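Local coordinates for flavodoxin, WrbA-like protein (Agrobacterium tumefaciens, PDB 3D7N), which probably transfers electrons from NAD(P)H to quinones as an FMN-binding flavoprotein of the flavodoxin and WrbA type, at residues S6-V11 and D53-I58; V27-E32 and T172-G177; H36-E41 and W71-F76; D91-G96 and L124-G129. One frame throughout, in Å; residues are numbered along the deposited sequence.

Contact 1 of 4, residues S6-V11 and D53-I58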
loop_
_atom_site.group_PDB
_atom_site.type_symbol
_atom_site.label_atom_id
_atom_site.label_comp_id
_atom_site.label_asym_id
_atom_site.label_seq_id
_atom_site.Cartn_x
_atom_site.Cartn_y
_atom_site.Cartn_z
ATOM N N SER A 6 -9.821 27.364 -21.178
ATOM C CA SER A 6 -8.487 26.957 -20.596
ATOM C C SER A 6 -8.639 26.715 -19.067
ATOM O O SER A 6 -9.381 27.447 -18.367
ATOM C CB SER A 6 -7.391 28.019 -20.894
ATOM O OG SER A 6 -6.077 27.502 -20.671
ATOM N N SER A 7 -7.898 25.724 -18.573
ATOM C CA SER A 7 -8.266 24.963 -17.357
ATOM C C SER A 7 -8.146 25.697 -16.026
ATOM O O SER A 7 -7.282 26.549 -15.840
ATOM C CB SER A 7 -7.438 23.664 -17.274
ATOM O OG SER A 7 -6.105 23.897 -16.822
ATOM N N ASN A 8 -9.031 25.327 -15.109
ATOM C CA ASN A 8 -9.011 25.809 -13.743
ATOM C C ASN A 8 -8.548 24.663 -12.847
ATOM O O ASN A 8 -9.206 23.655 -12.731
ATOM C CB ASN A 8 -10.410 26.338 -13.326
ATOM C CG ASN A 8 -10.502 26.667 -11.803
ATOM O OD1 ASN A 8 -9.560 27.263 -11.219
ATOM N ND2 ASN A 8 -11.630 26.277 -11.157
ATOM N N THR A 9 -7.371 24.828 -12.269
ATOM C CA THR A 9 -6.762 23.887 -11.353
ATOM C C THR A 9 -6.795 24.484 -9.963
ATOM O O THR A 9 -6.566 25.655 -9.792
ATOM C CB THR A 9 -5.329 23.575 -11.769
ATOM O OG1 THR A 9 -5.359 23.106 -13.114
ATOM C CG2 THR A 9 -4.669 22.457 -10.846
ATOM N N VAL A 10 -7.127 23.678 -8.967
ATOM C CA VAL A 10 -7.071 24.108 -7.582
ATOM C C VAL A 10 -6.052 23.279 -6.833
ATOM O O VAL A 10 -6.049 22.051 -6.947
ATOM C CB VAL A 10 -8.456 23.953 -6.915
ATOM C CG1 VAL A 10 -8.336 23.962 -5.385
ATOM C CG2 VAL A 10 -9.413 25.052 -7.421
ATOM N N VAL A 11 -5.161 23.932 -6.095
ATOM C CA VAL A 11 -4.286 23.229 -5.164
ATOM C C VAL A 11 -4.909 23.389 -3.761
ATOM O O VAL A 11 -5.079 24.546 -3.260
ATOM C CB VAL A 11 -2.853 23.765 -5.213
ATOM C CG1 VAL A 11 -2.044 23.196 -4.068
ATOM C CG2 VAL A 11 -2.222 23.468 -6.570
ATOM N N ASP A 53 -15.412 21.957 -6.177
ATOM C CA ASP A 53 -16.514 21.605 -7.090
ATOM C C ASP A 53 -16.435 22.305 -8.488
ATOM O O ASP A 53 -16.947 21.765 -9.459
ATOM C CB ASP A 53 -17.901 21.908 -6.494
ATOM C CG ASP A 53 -18.216 21.116 -5.222
ATOM O OD1 ASP A 53 -17.414 20.273 -4.738
ATOM O OD2 ASP A 53 -19.313 21.392 -4.681
ATOM N N ALA A 54 -15.798 23.465 -8.597
ATOM C CA ALA A 54 -15.747 24.178 -9.911
ATOM C C ALA A 54 -14.438 23.929 -10.664
ATOM O O ALA A 54 -14.280 24.403 -11.778
ATOM C CB ALA A 54 -15.999 25.701 -9.755
ATOM N N ALA A 55 -13.516 23.186 -10.068
ATOM C CA ALA A 55 -12.183 22.948 -10.686
ATOM C C ALA A 55 -12.270 21.902 -11.790
ATOM O O ALA A 55 -13.097 20.969 -11.693
ATOM C CB ALA A 55 -11.147 22.539 -9.642
ATOM N N ASP A 56 -11.466 22.091 -12.844
ATOM C CA ASP A 56 -11.164 21.014 -13.807
ATOM C C ASP A 56 -10.110 19.990 -13.290
ATOM O O ASP A 56 -10.070 18.862 -13.775
ATOM C CB ASP A 56 -10.672 21.581 -15.131
ATOM C CG ASP A 56 -11.711 22.405 -15.824
ATOM O OD1 ASP A 56 -12.838 21.908 -16.027
ATOM O OD2 ASP A 56 -11.373 23.545 -16.187
ATOM N N ALA A 57 -9.260 20.424 -12.347
ATOM C CA ALA A 57 -8.206 19.614 -11.755
ATOM C C ALA A 57 -8.072 20.001 -10.289
ATOM O O ALA A 57 -8.192 21.165 -9.961
ATOM C CB ALA A 57 -6.880 19.787 -12.468
ATOM N N ILE A 58 -7.885 18.984 -9.440
ATOM C CA ILE A 58 -7.696 19.114 -7.975
ATOM C C ILE A 58 -6.401 18.420 -7.650
ATOM O O ILE A 58 -6.216 17.241 -7.979
ATOM C CB ILE A 58 -8.835 18.456 -7.138
ATOM C CG1 ILE A 58 -10.184 19.087 -7.499
ATOM C CG2 ILE A 58 -8.570 18.619 -5.657
ATOM C CD1 ILE A 58 -11.427 18.352 -6.932
#

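Contact 2 of 4, residues V27-E32 and T172-G177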
loop_
_atom_site.group_PDB
_atom_site.type_symbol
_atom_site.label_atom_id
_atom_site.label_comp_id
_atom_site.label_asym_id
_atom_site.label_seq_id
_atom_site.Cartn_x
_atom_site.Cartn_y
_atom_site.Cartn_z
ATOM N N VAL A 27 3.666 24.087 -7.122
ATOM C CA VAL A 27 2.697 23.385 -7.952
ATOM C C VAL A 27 1.669 24.386 -8.491
ATOM O O VAL A 27 1.419 24.406 -9.685
ATOM C CB VAL A 27 2.019 22.203 -7.166
ATOM C CG1 VAL A 27 0.894 21.479 -8.004
ATOM C CG2 VAL A 27 3.095 21.218 -6.662
ATOM N N ALA A 28 1.137 25.266 -7.637
ATOM C CA ALA A 28 0.249 26.345 -8.079
ATOM C C ALA A 28 0.856 27.190 -9.223
ATOM O O ALA A 28 0.210 27.458 -10.217
ATOM C CB ALA A 28 -0.124 27.220 -6.903
ATOM N N GLU A 29 2.109 27.611 -9.074
ATOM C CA GLU A 29 2.849 28.307 -10.132
ATOM C C GLU A 29 2.877 27.545 -11.457
ATOM O O GLU A 29 2.601 28.118 -12.497
ATOM C CB GLU A 29 4.280 28.582 -9.651
ATOM C CG GLU A 29 5.182 29.312 -10.611
ATOM C CD GLU A 29 6.494 29.686 -9.956
ATOM O OE1 GLU A 29 6.527 29.730 -8.714
ATOM O OE2 GLU A 29 7.490 29.935 -10.667
ATOM N N GLY A 30 3.203 26.256 -11.431
ATOM C CA GLY A 30 3.244 25.468 -12.662
ATOM C C GLY A 30 1.899 25.307 -13.347
ATOM O O GLY A 30 1.798 25.396 -14.593
ATOM N N ALA A 31 0.869 25.031 -12.530
ATOM C CA ALA A 31 -0.517 24.833 -13.020
ATOM C C ALA A 31 -1.270 26.154 -13.185
ATOM O O ALA A 31 -2.422 26.153 -13.648
ATOM C CB ALA A 31 -1.281 23.980 -12.072
ATOM N N GLU A 32 -0.625 27.263 -12.793
ATOM C CA GLU A 32 -1.313 28.524 -12.627
ATOM C C GLU A 32 -2.628 28.306 -11.881
ATOM O O GLU A 32 -3.681 28.656 -12.379
ATOM C CB GLU A 32 -1.550 29.159 -13.999
ATOM C CG GLU A 32 -0.249 29.358 -14.787
ATOM C CD GLU A 32 -0.454 30.118 -16.104
ATOM O OE1 GLU A 32 -1.251 29.645 -16.957
ATOM O OE2 GLU A 32 0.165 31.195 -16.280
ATOM N N THR A 172 10.752 20.335 -9.924
ATOM C CA THR A 172 10.002 19.122 -10.265
ATOM C C THR A 172 8.545 19.295 -9.861
ATOM O O THR A 172 7.631 18.948 -10.626
ATOM C CB THR A 172 10.745 17.744 -9.802
ATOM O OG1 THR A 172 11.660 17.991 -8.738
ATOM C CG2 THR A 172 11.702 17.208 -10.976
ATOM N N ALA A 173 8.309 19.896 -8.702
ATOM C CA ALA A 173 6.931 20.220 -8.290
ATOM C C ALA A 173 6.213 21.151 -9.282
ATOM O O ALA A 173 5.073 20.919 -9.676
ATOM C CB ALA A 173 6.916 20.817 -6.868
ATOM N N ARG A 174 6.890 22.199 -9.717
ATOM C CA ARG A 174 6.295 23.188 -10.642
ATOM C C ARG A 174 5.979 22.565 -12.017
ATOM O O ARG A 174 4.931 22.799 -12.599
ATOM C CB ARG A 174 7.264 24.373 -10.799
ATOM C CG ARG A 174 6.772 25.454 -11.726
ATOM C CD ARG A 174 7.890 26.352 -12.194
ATOM N NE ARG A 174 8.770 25.654 -13.123
ATOM C CZ ARG A 174 8.475 25.388 -14.395
ATOM N NH1 ARG A 174 7.310 25.761 -14.934
ATOM N NH2 ARG A 174 9.372 24.770 -15.158
ATOM N N LEU A 175 6.915 21.781 -12.532
ATOM C CA LEU A 175 6.728 21.018 -13.767
ATOM C C LEU A 175 5.511 20.130 -13.630
ATOM O O LEU A 175 4.699 20.059 -14.540
ATOM C CB LEU A 175 7.960 20.137 -14.067
ATOM C CG LEU A 175 9.156 20.566 -14.907
ATOM C CD1 LEU A 175 8.857 21.786 -15.809
ATOM C CD2 LEU A 175 10.396 20.762 -14.078
ATOM N N TYR A 176 5.376 19.457 -12.482
ATOM C CA TYR A 176 4.206 18.611 -12.231
ATOM C C TYR A 176 2.877 19.384 -12.297
ATOM O O TYR A 176 1.891 18.875 -12.839
ATOM C CB TYR A 176 4.293 17.958 -10.865
ATOM C CG TYR A 176 3.137 17.003 -10.545
ATOM C CD1 TYR A 176 2.954 15.814 -11.285
ATOM C CD2 TYR A 176 2.263 17.251 -9.476
ATOM C CE1 TYR A 176 1.943 14.932 -11.010
ATOM C CE2 TYR A 176 1.240 16.354 -9.169
ATOM C CZ TYR A 176 1.088 15.172 -9.940
ATOM O OH TYR A 176 0.082 14.247 -9.657
ATOM N N GLY A 177 2.842 20.582 -11.720
ATOM C CA GLY A 177 1.643 21.390 -11.728
ATOM C C GLY A 177 1.287 21.810 -13.152
ATOM O O GLY A 177 0.094 21.835 -13.515
HETATM O O HOH W 1 5.503 27.985 -14.280
#

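Contact 3 of 4, residues H36-E41 and W71-F76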
loop_
_atom_site.group_PDB
_atom_site.type_symbol
_atom_site.label_atom_id
_atom_site.label_comp_id
_atom_site.label_asym_id
_atom_site.label_seq_id
_atom_site.Cartn_x
_atom_site.Cartn_y
_atom_site.Cartn_z
ATOM N N HIS A 36 -5.745 26.798 -1.887
ATOM C CA HIS A 36 -6.690 26.742 -0.789
ATOM C C HIS A 36 -6.138 25.896 0.336
ATOM O O HIS A 36 -5.736 24.772 0.116
ATOM C CB HIS A 36 -8.036 26.216 -1.287
ATOM C CG HIS A 36 -8.828 27.244 -2.031
ATOM N ND1 HIS A 36 -9.567 28.215 -1.393
ATOM C CD2 HIS A 36 -8.969 27.470 -3.356
ATOM C CE1 HIS A 36 -10.143 28.992 -2.294
ATOM N NE2 HIS A 36 -9.794 28.562 -3.496
ATOM N N ALA A 37 -6.124 26.455 1.540
ATOM C CA ALA A 37 -5.394 25.873 2.653
ATOM C C ALA A 37 -6.373 25.235 3.595
ATOM O O ALA A 37 -7.291 25.905 4.027
ATOM C CB ALA A 37 -4.601 26.953 3.385
ATOM N N ILE A 38 -6.193 23.946 3.898
ATOM C CA ILE A 38 -6.879 23.290 5.029
ATOM C C ILE A 38 -6.204 23.835 6.271
ATOM O O ILE A 38 -4.978 23.804 6.358
ATOM C CB ILE A 38 -6.680 21.770 4.999
ATOM C CG1 ILE A 38 -7.259 21.178 3.707
ATOM C CG2 ILE A 38 -7.224 21.092 6.262
ATOM C CD1 ILE A 38 -6.536 19.891 3.187
ATOM N N ASP A 39 -6.975 24.380 7.213
ATOM C CA ASP A 39 -6.365 25.008 8.388
ATOM C C ASP A 39 -5.849 23.986 9.409
ATOM O O ASP A 39 -5.964 22.772 9.205
ATOM C CB ASP A 39 -7.299 26.068 8.996
ATOM C CG ASP A 39 -8.559 25.483 9.604
ATOM O OD1 ASP A 39 -8.553 24.280 9.971
ATOM O OD2 ASP A 39 -9.552 26.250 9.741
ATOM N N ALA A 40 -5.259 24.484 10.489
ATOM C CA ALA A 40 -4.608 23.642 11.496
ATOM C C ALA A 40 -5.554 22.676 12.170
ATOM O O ALA A 40 -5.103 21.726 12.825
ATOM C CB ALA A 40 -3.930 24.500 12.560
ATOM N N GLU A 41 -6.857 22.930 12.025
ATOM C CA GLU A 41 -7.907 22.068 12.572
ATOM C C GLU A 41 -8.586 21.130 11.553
ATOM O O GLU A 41 -9.561 20.470 11.886
ATOM C CB GLU A 41 -8.942 22.975 13.259
ATOM C CG GLU A 41 -8.559 23.352 14.674
ATOM C CD GLU A 41 -8.993 24.758 15.056
ATOM O OE1 GLU A 41 -8.267 25.721 14.706
ATOM O OE2 GLU A 41 -10.033 24.918 15.740
ATOM N N TRP A 71 -3.323 14.225 9.956
ATOM C CA TRP A 71 -4.695 14.111 10.364
ATOM C C TRP A 71 -5.571 15.227 9.801
ATOM O O TRP A 71 -6.723 14.995 9.488
ATOM C CB TRP A 71 -4.835 14.022 11.871
ATOM C CG TRP A 71 -4.622 15.285 12.670
ATOM C CD1 TRP A 71 -3.490 15.642 13.343
ATOM C CD2 TRP A 71 -5.587 16.308 12.927
ATOM N NE1 TRP A 71 -3.687 16.824 13.989
ATOM C CE2 TRP A 71 -4.961 17.266 13.748
ATOM C CE3 TRP A 71 -6.925 16.518 12.532
ATOM C CZ2 TRP A 71 -5.628 18.424 14.200
ATOM C CZ3 TRP A 71 -7.569 17.669 12.959
ATOM C CH2 TRP A 71 -6.928 18.598 13.801
ATOM N N GLN A 72 -5.014 16.421 9.663
ATOM C CA GLN A 72 -5.736 17.544 9.121
ATOM C C GLN A 72 -6.117 17.283 7.673
ATOM O O GLN A 72 -7.231 17.538 7.288
ATOM C CB GLN A 72 -4.901 18.832 9.223
ATOM C CG GLN A 72 -4.752 19.403 10.638
ATOM C CD GLN A 72 -3.437 18.985 11.308
ATOM O OE1 GLN A 72 -2.828 17.968 10.965
ATOM N NE2 GLN A 72 -3.026 19.754 12.285
ATOM N N PHE A 73 -5.192 16.775 6.857
ATOM C CA PHE A 73 -5.576 16.353 5.496
ATOM C C PHE A 73 -6.668 15.278 5.466
ATOM O O PHE A 73 -7.598 15.391 4.696
ATOM C CB PHE A 73 -4.413 15.899 4.631
ATOM C CG PHE A 73 -4.819 15.670 3.200
ATOM C CD1 PHE A 73 -4.857 16.704 2.315
ATOM C CD2 PHE A 73 -5.257 14.445 2.784
ATOM C CE1 PHE A 73 -5.260 16.510 1.051
ATOM C CE2 PHE A 73 -5.667 14.253 1.500
ATOM C CZ PHE A 73 -5.661 15.280 0.646
ATOM N N LYS A 74 -6.570 14.258 6.309
ATOM C CA LYS A 74 -7.540 13.143 6.311
ATOM C C LYS A 74 -8.916 13.645 6.775
ATOM O O LYS A 74 -9.930 13.307 6.199
ATOM C CB LYS A 74 -7.000 11.988 7.165
ATOM C CG LYS A 74 -7.822 10.732 7.157
ATOM C CD LYS A 74 -8.024 10.181 5.735
ATOM C CE LYS A 74 -8.635 8.801 5.717
ATOM N NZ LYS A 74 -9.914 8.719 6.512
ATOM N N LYS A 75 -8.957 14.527 7.767
ATOM C CA LYS A 75 -10.219 15.199 8.155
ATOM C C LYS A 75 -10.892 15.926 6.986
ATOM O O LYS A 75 -12.117 15.958 6.863
ATOM C CB LYS A 75 -9.974 16.210 9.274
ATOM C CG LYS A 75 -11.267 16.880 9.783
ATOM C CD LYS A 75 -11.064 17.495 11.148
ATOM C CE LYS A 75 -12.368 17.929 11.801
ATOM N NZ LYS A 75 -12.671 19.348 11.553
ATOM N N PHE A 76 -10.094 16.558 6.155
ATOM C CA PHE A 76 -10.619 17.153 4.941
ATOM C C PHE A 76 -11.089 16.086 3.952
ATOM O O PHE A 76 -12.154 16.262 3.313
ATOM C CB PHE A 76 -9.585 18.059 4.271
ATOM C CG PHE A 76 -9.744 18.140 2.807
ATOM C CD1 PHE A 76 -10.659 19.034 2.240
ATOM C CD2 PHE A 76 -8.986 17.318 1.968
ATOM C CE1 PHE A 76 -10.838 19.099 0.850
ATOM C CE2 PHE A 76 -9.140 17.381 0.575
ATOM C CZ PHE A 76 -10.085 18.250 0.013
#

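Contact 4 of 4, residues D91-G96 and L124-G129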
loop_
_atom_site.group_PDB
_atom_site.type_symbol
_atom_site.label_atom_id
_atom_site.label_comp_id
_atom_site.label_asym_id
_atom_site.label_seq_id
_atom_site.Cartn_x
_atom_site.Cartn_y
_atom_site.Cartn_z
ATOM N N ASP A 91 -14.817 12.307 -12.799
ATOM C CA ASP A 91 -14.129 12.648 -14.043
ATOM C C ASP A 91 -13.215 13.865 -14.025
ATOM O O ASP A 91 -12.662 14.229 -15.060
ATOM C CB ASP A 91 -15.117 12.729 -15.202
ATOM C CG ASP A 91 -15.848 11.448 -15.398
ATOM O OD1 ASP A 91 -15.302 10.424 -14.981
ATOM O OD2 ASP A 91 -16.971 11.453 -15.926
ATOM N N LYS A 92 -13.018 14.470 -12.866
ATOM C CA LYS A 92 -12.031 15.524 -12.727
ATOM C C LYS A 92 -10.625 14.929 -12.799
ATOM O O LYS A 92 -10.417 13.733 -12.514
ATOM C CB LYS A 92 -12.255 16.295 -11.401
ATOM C CG LYS A 92 -13.577 17.118 -11.348
ATOM C CD LYS A 92 -13.571 18.104 -10.181
ATOM C CE LYS A 92 -14.914 18.824 -9.924
ATOM N NZ LYS A 92 -15.345 19.728 -11.000
ATOM N N VAL A 93 -9.658 15.762 -13.145
ATOM C CA VAL A 93 -8.248 15.360 -13.189
ATOM C C VAL A 93 -7.650 15.644 -11.809
ATOM O O VAL A 93 -7.853 16.720 -11.276
ATOM C CB VAL A 93 -7.480 16.164 -14.266
ATOM C CG1 VAL A 93 -5.986 15.920 -14.172
ATOM C CG2 VAL A 93 -8.046 15.848 -15.712
ATOM N N PHE A 94 -6.977 14.648 -11.215
ATOM C CA PHE A 94 -6.346 14.752 -9.908
ATOM C C PHE A 94 -4.811 14.539 -10.010
ATOM O O PHE A 94 -4.311 13.831 -10.917
ATOM C CB PHE A 94 -6.931 13.692 -8.954
ATOM C CG PHE A 94 -8.326 13.974 -8.479
ATOM C CD1 PHE A 94 -8.552 14.566 -7.224
ATOM C CD2 PHE A 94 -9.413 13.647 -9.254
ATOM C CE1 PHE A 94 -9.870 14.849 -6.791
ATOM C CE2 PHE A 94 -10.724 13.909 -8.819
ATOM C CZ PHE A 94 -10.947 14.526 -7.613
ATOM N N GLY A 95 -4.091 15.195 -9.096
ATOM C CA GLY A 95 -2.707 14.900 -8.788
ATOM C C GLY A 95 -2.447 15.112 -7.281
ATOM O O GLY A 95 -3.352 15.458 -6.522
ATOM N N GLY A 96 -1.210 14.890 -6.831
ATOM C CA GLY A 96 -0.893 15.052 -5.425
ATOM C C GLY A 96 0.559 15.379 -5.206
ATOM O O GLY A 96 1.377 15.283 -6.126
ATOM N N LEU A 124 -9.313 11.058 -12.668
ATOM C CA LEU A 124 -8.194 10.519 -13.412
ATOM C C LEU A 124 -6.920 10.951 -12.758
ATOM O O LEU A 124 -6.787 12.111 -12.456
ATOM C CB LEU A 124 -8.114 11.068 -14.823
ATOM C CG LEU A 124 -9.262 10.879 -15.748
ATOM C CD1 LEU A 124 -8.548 11.165 -17.083
ATOM C CD2 LEU A 124 -10.026 9.494 -15.693
ATOM N N TRP A 125 -5.960 10.055 -12.624
ATOM C CA TRP A 125 -4.766 10.379 -11.890
ATOM C C TRP A 125 -3.613 10.667 -12.808
ATOM O O TRP A 125 -3.315 9.907 -13.727
ATOM C CB TRP A 125 -4.394 9.261 -10.910
ATOM C CG TRP A 125 -3.197 9.660 -10.089
ATOM C CD1 TRP A 125 -1.884 9.419 -10.386
ATOM C CD2 TRP A 125 -3.199 10.442 -8.906
ATOM N NE1 TRP A 125 -1.077 10.005 -9.475
ATOM C CE2 TRP A 125 -1.852 10.638 -8.539
ATOM C CE3 TRP A 125 -4.205 11.007 -8.120
ATOM C CZ2 TRP A 125 -1.492 11.331 -7.386
ATOM C CZ3 TRP A 125 -3.860 11.761 -7.031
ATOM C CH2 TRP A 125 -2.519 11.921 -6.663
ATOM N N VAL A 126 -2.972 11.792 -12.563
ATOM C CA VAL A 126 -1.824 12.261 -13.346
ATOM C C VAL A 126 -0.547 11.932 -12.581
ATOM O O VAL A 126 -0.325 12.427 -11.496
ATOM C CB VAL A 126 -1.875 13.792 -13.566
ATOM C CG1 VAL A 126 -0.657 14.251 -14.375
ATOM C CG2 VAL A 126 -3.196 14.232 -14.257
ATOM N N SER A 127 0.297 11.094 -13.174
ATOM C CA SER A 127 1.550 10.681 -12.604
ATOM C C SER A 127 2.643 11.725 -12.916
ATOM O O SER A 127 2.454 12.613 -13.763
ATOM C CB SER A 127 1.908 9.329 -13.195
ATOM O OG SER A 127 2.326 9.485 -14.552
ATOM N N LEU A 128 3.785 11.634 -12.229
ATOM C CA LEU A 128 4.899 12.575 -12.467
ATOM C C LEU A 128 5.424 12.335 -13.879
ATOM O O LEU A 128 5.626 11.197 -14.310
ATOM C CB LEU A 128 5.978 12.397 -11.405
ATOM C CG LEU A 128 7.057 13.481 -11.206
ATOM C CD1 LEU A 128 6.485 14.767 -10.844
ATOM C CD2 LEU A 128 8.047 13.079 -10.138
ATOM N N GLY A 129 5.607 13.381 -14.647
ATOM C CA GLY A 129 6.054 13.169 -16.052
ATOM C C GLY A 129 7.556 13.242 -16.361
ATOM O O GLY A 129 8.329 12.420 -15.847
#

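Contact 1 of 4, residues S6-V11 and D53-I58
Asn8 and Asp56 hold each other by bonds running in both directions. Asn8 N donates to Asp56 OD2 at 3.1 Å, almost straight (170° at the hydrogen), on the anti side of that oxygen; Asp56 CG stands beside the backbone N, anti to the carbonyl carbon (chi1 -64°). In return Asn8 O accepts two N-H groups: Asp56 N at 2.8 Å, within the carbonyl plane, and the longer Ala57 N at 3.3 Å. One carbonyl thus pins the short link between the helix and the second strand. Asn8 ND2 adds a weak bond to Ala54 O. Beyond them the chains run as parallel strands: Val10 N bonds to Ala57 O at 2.9 Å, and Thr9 CA approaches the same oxygen at 3.4 Å in a CA-H...O contact.

Among apolar groups, Val10 CG2 lies 3.8 Å from Ala55 CB, while both OG1 and CG2 of Thr9 rest against Ala57 CB.

Here two inner strands of the flavodoxin-like sheet start side by side. Ala57, on the Thr9 face, packs on Val180 and Ala184 of helix 167-186; Val10 and Ile58, on the other face, meet Leu52 of helix 46-54. Strands 34-37 and 93-100 flank the pair.

Contact 2 of 4, residues V27-E32 and T172-G177
Glu29 and Arg174 bring the two flat groups of this contact together at its solvent rim, with the carboxylate turned 41° from the guanidinium. Glu29 OE2 is displaced to one side of the guanidinium plane and touches the aliphatic CD at 3.9 Å, but stays 5.1 Å from Arg174 NE, so no ion pair is made. Arg174 NH1 donates to a water at 2.9 Å, somewhat out of the guanidinium plane, which reaches back weakly to Glu29 O; NH2 has its salt bridge with Glu171, one turn earlier. With Arg174 CG anti to the backbone N (chi1 180°), that carbon lies over Gly30, 3.7 Å from its CA.

Beneath this rim the backbones are in direct contact. Gly30 and Gly177 have no side chains to hold the helices apart, and the segment axes come within 6.4 Å, crossing at -40°. Gly30 CA points a CA-H...O contact at Arg174 O, 3.2 Å away. Val27 CG2 meets Ala173 CB at 3.8 Å.

The contact is glycine-mediated helix-helix packing on one face of the sheet. Helices 19-31 and 167-186 lie next to each other, and on the sheet side Val27 rests on Val11, and Ala31 on Thr9, of strand 9-13.

Contact 3 of 4, residues H36-E41 and W71-F76
Gln72 reaches from the first turn of helix 71-79 to Ala40, in the loop that follows strand 34-37, a strand of the flavodoxin-like sheet; within that loop Asp39 OD1 accepts from Glu41 N to form an Asx turn. The glutamine CB stands 4.1 Å from Asp39 O. CG, beside the backbone N and anti to the carbonyl carbon (chi1 -72°), comes within 3.2 Å of Ala40 O. The chain then bends at chi2 (97°), and CD lies over one face of the Trp71 indole, toward the rim of the ring. At the tip, NE2 donates to Ala40 O at 2.9 Å, with the oxygen near the plane of the amide but the donor tilted well out of the carbonyl plane. The bond fixes which way the amide faces: the group lies against the indole on one face, while its NE2 meets the loop in its own plane.

Around this tip the loop carbonyls meet two more side chains. Glu41 O lies 3.6 Å from Trp71 CZ3 and also receives a weak bond from Lys75 NZ, whose CD sits in plane at the edge of the Trp71 ring. Trp71 and Lys75 also take part in cation-pi contacts with Lys75 and Trp71 of the second subunit, which places this end of the helix at a subunit interface.

Inward, the contact becomes mostly apolar. Phe73 and Phe76 carry it toward the sheet, touching Thr62 and Phe60 of strand 57-65. Ile38 CG2 packs on Gln72 O, and Ile38 CD1 reaches both aromatic rings, 3.7 Å from Phe73 CD1 and equally 3.7 Å from Phe76 CG.

Contact 4 of 4, residues D91-G96 and L124-G129
Phe94 N and Leu124 O form the straightest of the bonds joining these parallel strands, 2.8 Å long and 175° at the hydrogen. Before it Leu124 N donates to Lys92 O at 2.9 Å, and after it Val126 N donates to Phe94 O, also at 2.9 Å; Phe94 N and Val126 N meet their acceptors nearly along the C=O axis. Phe94 therefore bonds through both its N-H and its carbonyl to the same neighbouring strand.

The strands are the two arms of a beta-alpha-beta crossover, connected through helix 104-120. Trp125, on the Phe94 face, packs against Leu114, Val115 and Ala118 of that helix. Its CG is anti to the backbone N (chi1 -176°), and the indole lies against the glycines of the neighbouring strand: Gly95 CA stands over the six-membered ring, 3.9 Å from its centroid, in a CH-pi contact, and CH2 comes 3.2 Å from Gly96 N. Trp125 NE1 bonds to Ile150 O. On the Val93 face, Val93 CG1 and Val126 CG2 press together at 3.3 Å, closer than normal van der Waals contact. The other edge of strand 124-126 pairs antiparallel with a strand of the third subunit, where Trp125 packs on Trp125 of that chain.

From the N terminus, strand 9-13 opens contact 1, and helix 19-31 and the end of strand 34-37 open contacts 2 and 3 before contact 1 closes at 53-58. Contact 1 therefore crosses both. Contact 3 closes next, at 71-76; contact 4 follows in series, spanning 91-129. Contact 2 closes last, at 172-177, so that contacts 3 and 4 both nest within its long loop. Strand pairing ties contact 1 to contact 4, with Ile58 N bonded to Val93 O, and to contact 3 through Val11 O and His36 N. Tyr176 OH fastens helix 167-186 to Val126 O and Gly96 N of contact 4. Contacts 3 and 4 lie on opposite sides of the chain's centre, centres about 20 Å apart.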